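Local coordinates for endonuclease IV (Thermus thermophilus, PDB 3AAM), which cleaves phosphodiester bonds at apurinic or apyrimidinic sites of DNA during base excision repair, leaving a 3'-hydroxyl group and a 5'-terminal sugar phosphate, at residues 3-8 / 28-34; 218-222 / 247-251; 73-77 / 107-111. All blocks are in the same frame, centred on the assembly; numbering follows the deposited sequence.

Interaction 1: 3-8 / 28-34; sequences RYGFHL and LTAFQIF
This is the first beta-alpha-beta unit of a TIM barrel: strand 3-6 and strand 31-34, joined through helix 15-26, run side by side in the same general direction, their segments 48° apart end to end. Both backbones are extended, except that Thr29 (phi/psi -117/13) kinks the approach to the second strand. Leu28 puts CD2 4.0 Å from Phe6 CD2, under Leu260 of helix 253-267, and CD1 4.1 Å from Leu8 CD2. Thr29 clasps Tyr4: its N donates to Tyr4 O (3.0 Å), and its OG1 accepts from Tyr4 N (2.9 Å), while Thr29 O takes Arg3 NH1 (2.9 Å). Ala30 O receives a CA-H...O contact from Gly5 CA at 3.1 Å, where any CB on Gly5 would clash. Phe31 CB meets Leu8 CD1 at 3.7 Å. Gln32 pairs with His7, CA to CA 4.5 Å; Gln32 N donates to Phe6 O (3.1 Å) and Gln32 O accepts from Leu8 N (2.7 Å). Ile33 CA lies over the His7 ring, 4.0 Å from its centroid. At Phe34, chi1 m, the face receives the His7 edge, centroids 4.1 Å apart, and a water bridges Phe34 N (2.9 Å) to Leu8 O (2.7 Å).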
ATOM      1  N   ARG A   3      -9.778   2.265  -9.758  1.00 11.18           N
ATOM      2  CA  ARG A   3     -10.349   2.664  -8.477  1.00  9.34           C
ATOM      3  C   ARG A   3      -9.353   3.534  -7.719  1.00  8.03           C
ATOM      4  O   ARG A   3      -8.136   3.393  -7.885  1.00  8.24           O
ATOM      5  CB  ARG A   3     -10.725   1.420  -7.667  1.00  9.84           C
ATOM      6  CG  ARG A   3     -11.929   0.678  -8.249  1.00 13.11           C
ATOM      7  CD  ARG A   3     -12.199  -0.640  -7.546  1.00 14.75           C
ATOM      8  NE  ARG A   3     -13.442  -1.252  -8.013  1.00 18.82           N
ATOM      9  CZ  ARG A   3     -14.657  -0.886  -7.613  1.00 20.20           C
ATOM     10  NH1 ARG A   3     -14.808   0.090  -6.726  1.00 16.86           N
ATOM     11  NH2 ARG A   3     -15.729  -1.492  -8.114  1.00 19.62           N
ATOM     12  N   TYR A   4      -9.870   4.438  -6.889  1.00  6.63           N
ATOM     13  CA  TYR A   4      -9.011   5.351  -6.148  1.00  7.74           C
ATOM     14  C   TYR A   4      -9.510   5.607  -4.733  1.00  7.46           C
ATOM     15  O   TYR A   4     -10.709   5.556  -4.455  1.00  6.80           O
ATOM     16  CB  TYR A   4      -8.917   6.680  -6.907  1.00  8.41           C
ATOM     17  CG  TYR A   4     -10.250   7.379  -7.031  1.00  7.83           C
ATOM     18  CD1 TYR A   4     -10.662   8.312  -6.079  1.00  7.92           C
ATOM     19  CD2 TYR A   4     -11.135   7.051  -8.058  1.00  9.05           C
ATOM     20  CE1 TYR A   4     -11.925   8.897  -6.144  1.00  8.69           C
ATOM     21  CE2 TYR A   4     -12.401   7.630  -8.133  1.00  8.93           C
ATOM     22  CZ  TYR A   4     -12.788   8.551  -7.171  1.00  9.56           C
ATOM     23  OH  TYR A   4     -14.047   9.111  -7.232  1.00  8.14           O
ATOM     24  N   GLY A   5      -8.577   5.905  -3.839  1.00  7.42           N
ATOM     25  CA  GLY A   5      -8.955   6.170  -2.466  1.00  7.57           C
ATOM     26  C   GLY A   5      -7.824   6.722  -1.630  1.00  7.60           C
ATOM     27  O   GLY A   5      -6.720   6.973  -2.126  1.00  7.69           O
ATOM     28  N   PHE A   6      -8.114   6.902  -0.346  1.00  7.18           N
ATOM     29  CA  PHE A   6      -7.156   7.433   0.618  1.00  6.23           C
ATOM     30  C   PHE A   6      -6.978   6.436   1.745  1.00  5.67           C
ATOM     31  O   PHE A   6      -7.631   5.391   1.793  1.00  6.51           O
ATOM     32  CB  PHE A   6      -7.679   8.710   1.285  1.00  6.53           C
ATOM     33  CG  PHE A   6      -8.044   9.812   0.342  1.00  7.04           C
ATOM     34  CD1 PHE A   6      -7.194  10.180  -0.694  1.00  8.53           C
ATOM     35  CD2 PHE A   6      -9.218  10.537   0.541  1.00  8.72           C
ATOM     36  CE1 PHE A   6      -7.504  11.259  -1.517  1.00  9.07           C
ATOM     37  CE2 PHE A   6      -9.537  11.616  -0.274  1.00  7.59           C
ATOM     38  CZ  PHE A   6      -8.682  11.981  -1.302  1.00  6.73           C
ATOM     39  N   HIS A   7      -6.089   6.789   2.665  1.00  7.25           N
ATOM     40  CA  HIS A   7      -5.882   5.992   3.854  1.00  8.16           C
ATOM     41  C   HIS A   7      -6.817   6.646   4.863  1.00  8.15           C
ATOM     42  O   HIS A   7      -6.698   7.845   5.147  1.00  9.52           O
ATOM     43  CB  HIS A   7      -4.439   6.075   4.342  1.00  7.71           C
ATOM     44  CG  HIS A   7      -4.148   5.133   5.463  1.00  8.79           C
ATOM     45  ND1 HIS A   7      -4.681   5.292   6.724  1.00 11.55           N
ATOM     46  CD2 HIS A   7      -3.435   3.983   5.497  1.00  7.78           C
ATOM     47  CE1 HIS A   7      -4.306   4.281   7.486  1.00  8.67           C
ATOM     48  NE2 HIS A   7      -3.549   3.472   6.767  1.00 10.96           N
ATOM     49  N   LEU A   8      -7.758   5.862   5.379  1.00  7.75           N
ATOM     50  CA  LEU A   8      -8.756   6.350   6.325  1.00  7.18           C
ATOM     51  C   LEU A   8      -8.481   5.897   7.753  1.00  8.43           C
ATOM     52  O   LEU A   8      -7.880   4.845   7.978  1.00  9.17           O
ATOM     53  CB  LEU A   8     -10.143   5.863   5.895  1.00  6.61           C
ATOM     54  CG  LEU A   8     -10.526   6.125   4.433  1.00  7.71           C
ATOM     55  CD1 LEU A   8     -11.860   5.455   4.127  1.00  8.80           C
ATOM     56  CD2 LEU A   8     -10.595   7.623   4.176  1.00  9.88           C
ATOM     57  N   LEU A  28     -15.264   7.540  -2.489  1.00  7.55           N
ATOM     58  CA  LEU A  28     -14.065   6.809  -2.906  1.00  6.89           C
ATOM     59  C   LEU A  28     -14.473   5.480  -3.530  1.00  8.07           C
ATOM     60  O   LEU A  28     -15.574   4.987  -3.286  1.00 10.05           O
ATOM     61  CB  LEU A  28     -13.166   6.507  -1.702  1.00  6.62           C
ATOM     62  CG  LEU A  28     -12.752   7.652  -0.786  1.00  6.80           C
ATOM     63  CD1 LEU A  28     -11.800   7.122   0.272  1.00  8.27           C
ATOM     64  CD2 LEU A  28     -12.083   8.751  -1.594  1.00  6.14           C
ATOM     65  N   THR A  29     -13.592   4.897  -4.340  1.00  7.78           N
ATOM     66  CA  THR A  29     -13.902   3.606  -4.938  1.00  7.66           C
ATOM     67  C   THR A  29     -12.930   2.530  -4.463  1.00  8.28           C
ATOM     68  O   THR A  29     -12.876   1.425  -5.006  1.00  9.06           O
ATOM     69  CB  THR A  29     -13.943   3.675  -6.484  1.00  9.77           C
ATOM     70  OG1 THR A  29     -12.756   4.294  -6.988  1.00 10.54           O
ATOM     71  CG2 THR A  29     -15.159   4.487  -6.934  1.00  8.18           C
ATOM     72  N   ALA A  30     -12.187   2.871  -3.416  1.00  7.03           N
ATOM     73  CA  ALA A  30     -11.227   1.978  -2.778  1.00  5.43           C
ATOM     74  C   ALA A  30     -10.723   2.700  -1.540  1.00  5.05           C
ATOM     75  O   ALA A  30     -10.821   3.924  -1.457  1.00  6.24           O
ATOM     76  CB  ALA A  30     -10.066   1.679  -3.721  1.00  6.79           C
ATOM     77  N   PHE A  31     -10.207   1.955  -0.569  1.00  5.12           N
ATOM     78  CA  PHE A  31      -9.669   2.589   0.630  1.00  5.10           C
ATOM     79  C   PHE A  31      -8.648   1.719   1.348  1.00  6.26           C
ATOM     80  O   PHE A  31      -8.530   0.519   1.088  1.00  7.73           O
ATOM     81  CB  PHE A  31     -10.796   3.024   1.588  1.00  6.52           C
ATOM     82  CG  PHE A  31     -11.499   1.890   2.282  1.00  6.51           C
ATOM     83  CD1 PHE A  31     -11.063   1.434   3.526  1.00  7.94           C
ATOM     84  CD2 PHE A  31     -12.609   1.288   1.704  1.00  8.12           C
ATOM     85  CE1 PHE A  31     -11.729   0.391   4.182  1.00  8.42           C
ATOM     86  CE2 PHE A  31     -13.276   0.250   2.350  1.00  7.19           C
ATOM     87  CZ  PHE A  31     -12.838  -0.199   3.589  1.00  8.77           C
ATOM     88  N   GLN A  32      -7.900   2.350   2.242  1.00  5.42           N
ATOM     89  CA  GLN A  32      -6.857   1.681   3.002  1.00  6.34           C
ATOM     90  C   GLN A  32      -6.955   2.091   4.464  1.00  4.98           C
ATOM     91  O   GLN A  32      -7.321   3.217   4.770  1.00  6.16           O
ATOM     92  CB  GLN A  32      -5.495   2.079   2.426  1.00  7.08           C
ATOM     93  CG  GLN A  32      -4.291   1.541   3.172  1.00  7.16           C
ATOM     94  CD  GLN A  32      -2.993   1.865   2.461  1.00  6.66           C
ATOM     95  OE1 GLN A  32      -2.639   1.225   1.472  1.00  7.82           O
ATOM     96  NE2 GLN A  32      -2.288   2.880   2.951  1.00  7.60           N
ATOM     97  N   ILE A  33      -6.622   1.161   5.353  1.00  6.54           N
ATOM     98  CA  ILE A  33      -6.646   1.403   6.789  1.00  7.01           C
ATOM     99  C   ILE A  33      -5.511   0.633   7.449  1.00  8.35           C
ATOM    100  O   ILE A  33      -4.846  -0.182   6.807  1.00  7.43           O
ATOM    101  CB  ILE A  33      -7.948   0.885   7.432  1.00  6.73           C
ATOM    102  CG1 ILE A  33      -8.124  -0.604   7.107  1.00  7.90           C
ATOM    103  CG2 ILE A  33      -9.150   1.682   6.937  1.00  9.21           C
ATOM    104  CD1 ILE A  33      -9.241  -1.284   7.896  1.00  9.69           C
ATOM    105  N   PHE A  34      -5.284   0.916   8.728  1.00  8.28           N
ATOM    106  CA  PHE A  34      -4.288   0.192   9.509  1.00  7.53           C
ATOM    107  C   PHE A  34      -5.146  -0.815  10.268  1.00 10.05           C
ATOM    108  O   PHE A  34      -6.368  -0.665  10.316  1.00 11.70           O
ATOM    109  CB  PHE A  34      -3.589   1.099  10.528  1.00  9.18           C
ATOM    110  CG  PHE A  34      -2.606   2.064   9.929  1.00  9.21           C
ATOM    111  CD1 PHE A  34      -1.556   1.615   9.138  1.00 10.39           C
ATOM    112  CD2 PHE A  34      -2.710   3.427  10.195  1.00 10.64           C
ATOM    113  CE1 PHE A  34      -0.618   2.509   8.619  1.00 11.35           C
ATOM    114  CE2 PHE A  34      -1.777   4.332   9.680  1.00 10.74           C
ATOM    115  CZ  PHE A  34      -0.731   3.870   8.891  1.00 12.97           C
TER
HETATM  116  O   HOH W   1      -6.256   3.476   9.627  1.00  9.41           O

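Interaction 2: 218-222 / 247-251; sequences HHAHL and LETPR. With MN (manganese (II) ion), chain B.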
ATOM      1  N   HIS A 218       9.296  11.285   0.979  1.00 12.30           N
ATOM      2  CA  HIS A 218       8.411  12.313   1.517  1.00 13.12           C
ATOM      3  C   HIS A 218       7.241  12.483   0.543  1.00 11.63           C
ATOM      4  O   HIS A 218       7.374  13.133  -0.494  1.00 11.80           O
ATOM      5  CB  HIS A 218       9.212  13.612   1.654  1.00 15.83           C
ATOM      6  CG  HIS A 218       8.513  14.690   2.423  1.00 19.45           C
ATOM      7  ND1 HIS A 218       9.136  15.870   2.773  1.00 21.67           N
ATOM      8  CD2 HIS A 218       7.250  14.773   2.904  1.00 21.10           C
ATOM      9  CE1 HIS A 218       8.287  16.634   3.437  1.00 22.03           C
ATOM     10  NE2 HIS A 218       7.135  15.992   3.530  1.00 24.23           N
ATOM     11  N   HIS A 219       6.100  11.894   0.881  1.00 11.23           N
ATOM     12  CA  HIS A 219       4.918  11.956   0.022  1.00  9.45           C
ATOM     13  C   HIS A 219       4.371  13.371  -0.130  1.00  9.76           C
ATOM     14  O   HIS A 219       4.497  14.198   0.772  1.00 10.89           O
ATOM     15  CB  HIS A 219       3.785  11.086   0.571  1.00  8.73           C
ATOM     16  CG  HIS A 219       4.175   9.673   0.874  1.00  9.40           C
ATOM     17  ND1 HIS A 219       3.306   8.782   1.466  1.00  9.51           N
ATOM     18  CD2 HIS A 219       5.336   9.001   0.694  1.00  9.64           C
ATOM     19  CE1 HIS A 219       3.915   7.623   1.641  1.00  9.64           C
ATOM     20  NE2 HIS A 219       5.149   7.730   1.182  1.00  8.12           N
ATOM     21  N   ALA A 220       3.757  13.625  -1.280  1.00  8.03           N
ATOM     22  CA  ALA A 220       3.137  14.908  -1.573  1.00  7.53           C
ATOM     23  C   ALA A 220       1.793  14.641  -2.244  1.00  7.20           C
ATOM     24  O   ALA A 220       1.622  13.620  -2.917  1.00  7.00           O
ATOM     25  CB  ALA A 220       4.025  15.730  -2.500  1.00  6.98           C
ATOM     26  N   HIS A 221       0.845  15.553  -2.043  1.00  7.43           N
ATOM     27  CA  HIS A 221      -0.484  15.438  -2.640  1.00  6.73           C
ATOM     28  C   HIS A 221      -0.361  15.446  -4.162  1.00  6.41           C
ATOM     29  O   HIS A 221       0.676  15.826  -4.711  1.00  7.00           O
ATOM     30  CB  HIS A 221      -1.367  16.620  -2.223  1.00  7.33           C
ATOM     31  CG  HIS A 221      -1.609  16.715  -0.749  1.00  7.75           C
ATOM     32  ND1 HIS A 221      -2.199  15.702  -0.023  1.00  6.05           N
ATOM     33  CD2 HIS A 221      -1.362  17.713   0.131  1.00  8.71           C
ATOM     34  CE1 HIS A 221      -2.305  16.073   1.241  1.00  6.23           C
ATOM     35  NE2 HIS A 221      -1.804  17.290   1.362  1.00  8.50           N
ATOM     36  N   LEU A 222      -1.423  15.032  -4.843  1.00  6.36           N
ATOM     37  CA  LEU A 222      -1.414  15.021  -6.299  1.00  6.63           C
ATOM     38  C   LEU A 222      -1.157  16.434  -6.820  1.00  8.51           C
ATOM     39  O   LEU A 222      -1.709  17.407  -6.305  1.00  9.06           O
ATOM     40  CB  LEU A 222      -2.747  14.489  -6.828  1.00  6.09           C
ATOM     41  CG  LEU A 222      -3.094  13.080  -6.338  1.00  6.46           C
ATOM     42  CD1 LEU A 222      -4.459  12.682  -6.872  1.00  8.12           C
ATOM     43  CD2 LEU A 222      -2.028  12.089  -6.785  1.00  9.11           C
ATOM     44  N   LEU A 247      -3.731   6.963  -2.318  1.00  5.56           N
ATOM     45  CA  LEU A 247      -2.867   8.107  -2.044  1.00  6.00           C
ATOM     46  C   LEU A 247      -2.654   8.104  -0.534  1.00  6.26           C
ATOM     47  O   LEU A 247      -3.595   7.860   0.224  1.00  7.76           O
ATOM     48  CB  LEU A 247      -3.547   9.411  -2.478  1.00  6.90           C
ATOM     49  CG  LEU A 247      -2.752  10.694  -2.222  1.00  5.64           C
ATOM     50  CD1 LEU A 247      -1.447  10.686  -3.017  1.00  7.24           C
ATOM     51  CD2 LEU A 247      -3.603  11.892  -2.617  1.00  9.21           C
ATOM     52  N   GLU A 248      -1.418   8.352  -0.104  1.00  7.30           N
ATOM     53  CA  GLU A 248      -1.079   8.357   1.319  1.00  6.95           C
ATOM     54  C   GLU A 248      -0.485   9.708   1.706  1.00  6.96           C
ATOM     55  O   GLU A 248       0.729   9.856   1.798  1.00  6.99           O
ATOM     56  CB  GLU A 248      -0.066   7.250   1.618  1.00  8.80           C
ATOM     57  CG  GLU A 248      -0.470   5.862   1.133  1.00  8.09           C
ATOM     58  CD  GLU A 248       0.606   4.829   1.404  1.00  8.95           C
ATOM     59  OE1 GLU A 248       1.780   5.092   1.059  1.00  9.23           O
ATOM     60  OE2 GLU A 248       0.282   3.759   1.953  1.00  9.45           O
ATOM     61  N   THR A 249      -1.349  10.692   1.925  1.00  5.96           N
ATOM     62  CA  THR A 249      -0.902  12.031   2.284  1.00  5.60           C
ATOM     63  C   THR A 249      -1.803  12.599   3.378  1.00  6.46           C
ATOM     64  O   THR A 249      -2.813  11.999   3.721  1.00  6.55           O
ATOM     65  CB  THR A 249      -0.936  12.949   1.056  1.00  6.57           C
ATOM     66  OG1 THR A 249      -2.266  12.972   0.524  1.00  9.50           O
ATOM     67  CG2 THR A 249       0.026  12.446  -0.006  1.00  7.94           C
ATOM     68  N   PRO A 250      -1.438  13.759   3.946  1.00  6.79           N
ATOM     69  CA  PRO A 250      -2.249  14.368   5.007  1.00  7.57           C
ATOM     70  C   PRO A 250      -3.735  14.460   4.658  1.00  8.31           C
ATOM     71  O   PRO A 250      -4.103  14.806   3.533  1.00  7.22           O
ATOM     72  CB  PRO A 250      -1.591  15.729   5.190  1.00  7.51           C
ATOM     73  CG  PRO A 250      -0.143  15.405   4.951  1.00  7.86           C
ATOM     74  CD  PRO A 250      -0.216  14.547   3.705  1.00  6.44           C
ATOM     75  N   ARG A 251      -4.575  14.167   5.647  1.00  7.22           N
ATOM     76  CA  ARG A 251      -6.022  14.162   5.468  1.00  8.36           C
ATOM     77  C   ARG A 251      -6.717  15.395   6.032  1.00  7.54           C
ATOM     78  O   ARG A 251      -6.239  16.012   6.979  1.00  9.26           O
ATOM     79  CB  ARG A 251      -6.602  12.919   6.137  1.00  8.09           C
ATOM     80  CG  ARG A 251      -6.062  11.596   5.594  1.00  8.87           C
ATOM     81  CD  ARG A 251      -6.606  11.331   4.200  1.00  8.96           C
ATOM     82  NE  ARG A 251      -8.025  11.662   4.152  1.00  8.14           N
ATOM     83  CZ  ARG A 251      -8.956  11.082   4.902  1.00  6.93           C
ATOM     84  NH1 ARG A 251      -8.630  10.117   5.753  1.00  8.66           N
ATOM     85  NH2 ARG A 251     -10.209  11.511   4.846  1.00  8.63           N
TER
HETATM   86 MN    MN B 271       6.824   6.322   1.857  1.00 13.30          MN
HETATM   87  O   HOH W   2       6.651   7.497   4.069  1.00 18.81           O
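A metal-binding histidine is held here at both nitrogens: His219 NE2 coordinates the manganese at 2.3 Å, while ND1 on the same ring donates to the backbone carbonyl Glu248 O at 2.8 Å. That oxygen lies near the ring plane; the bond helps to orient the imidazole and places the proton on ND1, so NE2 presents its lone pair to the ion. His172 and Asp217 also bind the manganese, and water 2 stands 2.5 Å from it.

Two residues on, a second imidazole bonds a side chain instead: His221 ND1 and Thr249 OG1 are hydrogen-bonded at 2.8 Å, and the ring edge also meets Pro250, with His221 CE1 3.2 Å from Pro250 O. Between the two histidines, Thr249 CG2 fills the gap, 3.5 Å from Ala220 O and 4.0 Å from His219 CB. In the TIM barrel, 247-251 leaves strand 244-247 and leads into helix 253-267, while strand 219-220 pairs antiparallel with strand 202-208; the segments pass each other steeply, 109° apart end to end. The Glu248 carboxylate stays beside the His219 ring, OE1 3.4 Å from His219 CE1, and its OE2 is hydrogen-bonded to Gln32 NE2; the side chain comes within about 3 Å of a bound phosphate, probably from the crystallisation liquor. Beside Asn259 of helix 253-267, the buried Leu222 CG packs on Leu247 CD2 at 3.9 Å.

Interaction 3: 73-77 / 107-111; sequences LVNLG and VHPGS
Two loops meet here side by side, 73-77 after strand 66-69 and segment 107-111 running out of strand 104-107, held mostly by polar bonds that involve the backbone. Apart from Val107, the strand's last residue, neither segment has regular structure; they run 43° apart, with Asn75 CA 4.4 Å from Gly110 CA and Gly77 CA 4.8 Å from Ser111 CA. His108, chi1 p and chi2 near 180°, reaches across so that NE2 donates to Val74 O at 2.6 Å. A water sits in the gap, 2.8 Å from Val74 O, 2.9 Å from Leu76 N and 2.7 Å from His108 O. Strands 66-69 and 104-107 are adjacent and parallel in the TIM barrel, with helix 82-100 between them in sequence, so the contact ties together successive loops at the C-terminal ends of barrel strands. Asn75 (chi1 t, chi2 2°) forms an Asx turn, OD1 accepting from Gly77 N at 3.0 Å and also from Ser111 N at 2.9 Å; Asn75 ND2 to Ser111 OG, 3.3 Å, is weak. Gly110, at phi/psi 104/-164, passes 3.3 Å from Asn75 OD1 by its CA; a CB there would clash with that oxygen. On the side of helix 82-100, Val74 CG1 packs on Val107 CG2 at 4.0 Å.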
ATOM      1  N   LEU A  73       6.633   0.467  11.826  1.00  8.93           N
ATOM      2  CA  LEU A  73       7.444  -0.180  12.850  1.00 10.30           C
ATOM      3  C   LEU A  73       7.971  -1.524  12.382  1.00 10.29           C
ATOM      4  O   LEU A  73       9.027  -1.975  12.821  1.00 11.17           O
ATOM      5  CB  LEU A  73       6.625  -0.395  14.127  1.00  9.38           C
ATOM      6  CG  LEU A  73       6.244   0.852  14.921  1.00 10.15           C
ATOM      7  CD1 LEU A  73       5.399   0.447  16.121  1.00 11.86           C
ATOM      8  CD2 LEU A  73       7.507   1.582  15.362  1.00 11.77           C
ATOM      9  N   VAL A  74       7.229  -2.167  11.494  1.00 10.42           N
ATOM     10  CA  VAL A  74       7.629  -3.473  10.997  1.00  9.89           C
ATOM     11  C   VAL A  74       8.905  -3.419  10.167  1.00  9.65           C
ATOM     12  O   VAL A  74       8.991  -2.680   9.187  1.00 10.97           O
ATOM     13  CB  VAL A  74       6.504  -4.106  10.149  1.00 10.90           C
ATOM     14  CG1 VAL A  74       6.950  -5.459   9.617  1.00 10.07           C
ATOM     15  CG2 VAL A  74       5.251  -4.259  10.992  1.00 11.02           C
ATOM     16  N   ASN A  75       9.909  -4.187  10.579  1.00  9.32           N
ATOM     17  CA  ASN A  75      11.165  -4.256   9.841  1.00  8.40           C
ATOM     18  C   ASN A  75      11.551  -5.721   9.671  1.00  7.80           C
ATOM     19  O   ASN A  75      12.218  -6.309  10.524  1.00  8.18           O
ATOM     20  CB  ASN A  75      12.285  -3.508  10.565  1.00  9.98           C
ATOM     21  CG  ASN A  75      13.590  -3.532   9.783  1.00 11.91           C
ATOM     22  OD1 ASN A  75      13.652  -4.073   8.677  1.00 10.93           O
ATOM     23  ND2 ASN A  75      14.636  -2.945  10.352  1.00 17.09           N
ATOM     24  N   LEU A  76      11.122  -6.304   8.559  1.00  7.36           N
ATOM     25  CA  LEU A  76      11.397  -7.703   8.271  1.00  8.48           C
ATOM     26  C   LEU A  76      12.866  -7.983   7.973  1.00  7.84           C
ATOM     27  O   LEU A  76      13.252  -9.139   7.813  1.00  8.85           O
ATOM     28  CB  LEU A  76      10.538  -8.164   7.092  1.00  8.73           C
ATOM     29  CG  LEU A  76       9.027  -7.985   7.274  1.00 10.02           C
ATOM     30  CD1 LEU A  76       8.333  -8.299   5.954  1.00 11.53           C
ATOM     31  CD2 LEU A  76       8.511  -8.883   8.395  1.00 10.39           C
ATOM     32  N   GLY A  77      13.681  -6.933   7.914  1.00  8.93           N
ATOM     33  CA  GLY A  77      15.097  -7.119   7.646  1.00  8.59           C
ATOM     34  C   GLY A  77      15.953  -7.065   8.901  1.00  7.85           C
ATOM     35  O   GLY A  77      17.164  -7.280   8.843  1.00 10.42           O
ATOM     36  N   VAL A 107       3.110  -3.997   3.098  1.00  6.94           N
ATOM     37  CA  VAL A 107       4.168  -3.698   4.051  1.00  7.42           C
ATOM     38  C   VAL A 107       5.426  -3.247   3.335  1.00  7.34           C
ATOM     39  O   VAL A 107       5.668  -3.644   2.198  1.00  8.65           O
ATOM     40  CB  VAL A 107       4.506  -4.965   4.882  1.00  8.06           C
ATOM     41  CG1 VAL A 107       4.978  -6.077   3.960  1.00  7.80           C
ATOM     42  CG2 VAL A 107       5.567  -4.649   5.929  1.00  9.72           C
ATOM     43  N   HIS A 108       6.221  -2.396   3.979  1.00  7.70           N
ATOM     44  CA  HIS A 108       7.469  -2.000   3.351  1.00 10.21           C
ATOM     45  C   HIS A 108       8.444  -3.133   3.694  1.00 10.51           C
ATOM     46  O   HIS A 108       8.314  -3.776   4.734  1.00 10.69           O
ATOM     47  CB  HIS A 108       7.948  -0.615   3.843  1.00 12.73           C
ATOM     48  CG  HIS A 108       8.166  -0.506   5.322  1.00 13.89           C
ATOM     49  ND1 HIS A 108       8.564   0.672   5.920  1.00 15.33           N
ATOM     50  CD2 HIS A 108       8.047  -1.411   6.321  1.00 15.95           C
ATOM     51  CE1 HIS A 108       8.681   0.487   7.223  1.00 16.44           C
ATOM     52  NE2 HIS A 108       8.374  -0.770   7.492  1.00 13.57           N
ATOM     53  N   PRO A 109       9.401  -3.424   2.800  1.00 10.50           N
ATOM     54  CA  PRO A 109      10.386  -4.494   2.999  1.00 13.01           C
ATOM     55  C   PRO A 109      11.221  -4.423   4.268  1.00 12.61           C
ATOM     56  O   PRO A 109      11.476  -5.447   4.907  1.00 14.14           O
ATOM     57  CB  PRO A 109      11.256  -4.398   1.748  1.00 13.86           C
ATOM     58  CG  PRO A 109      10.323  -3.874   0.727  1.00 15.77           C
ATOM     59  CD  PRO A 109       9.568  -2.808   1.473  1.00 11.81           C
ATOM     60  N   GLY A 110      11.647  -3.218   4.627  1.00 12.35           N
ATOM     61  CA  GLY A 110      12.480  -3.048   5.801  1.00 12.38           C
ATOM     62  C   GLY A 110      13.917  -2.812   5.368  1.00 13.20           C
ATOM     63  O   GLY A 110      14.173  -2.496   4.203  1.00 13.88           O
ATOM     64  N   SER A 111      14.855  -2.968   6.295  1.00 12.33           N
ATOM     65  CA  SER A 111      16.264  -2.756   5.990  1.00 13.28           C
ATOM     66  C   SER A 111      17.133  -3.908   6.473  1.00 13.23           C
ATOM     67  O   SER A 111      16.958  -4.407   7.586  1.00 14.30           O
ATOM     68  CB  SER A 111      16.744  -1.446   6.622  1.00 16.05           C
ATOM     69  OG  SER A 111      16.492  -1.426   8.016  1.00 20.42           O
TER
HETATM   70  O   HOH W   3       9.542  -4.407   7.071  1.00 10.74           O

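The centres of interactions 1 and 2 are about 13 Å apart, and the two touch where the barrel closes: strand 3-6 pairs with strand 244-247 through Leu247 N and Gly5 O (3.0 Å), and Gln32 NE2 is hydrogen-bonded to Glu248 OE2 (2.9 Å). Interaction 3 lies farther round the barrel, its centre about 22 Å from that of interaction 1 and 21 Å from that of interaction 2, touching neither. All three approach the metal site, at different distances. Interaction 2 supplies the ligand His219, whereas the side chains of His108 and Gln32 come within about 7 and 10 Å of the manganese. A bound phosphate, probably from the crystallisation liquor, lies about 3, 4 and 6 Å from the side chains of Glu248, His108 and Gln32.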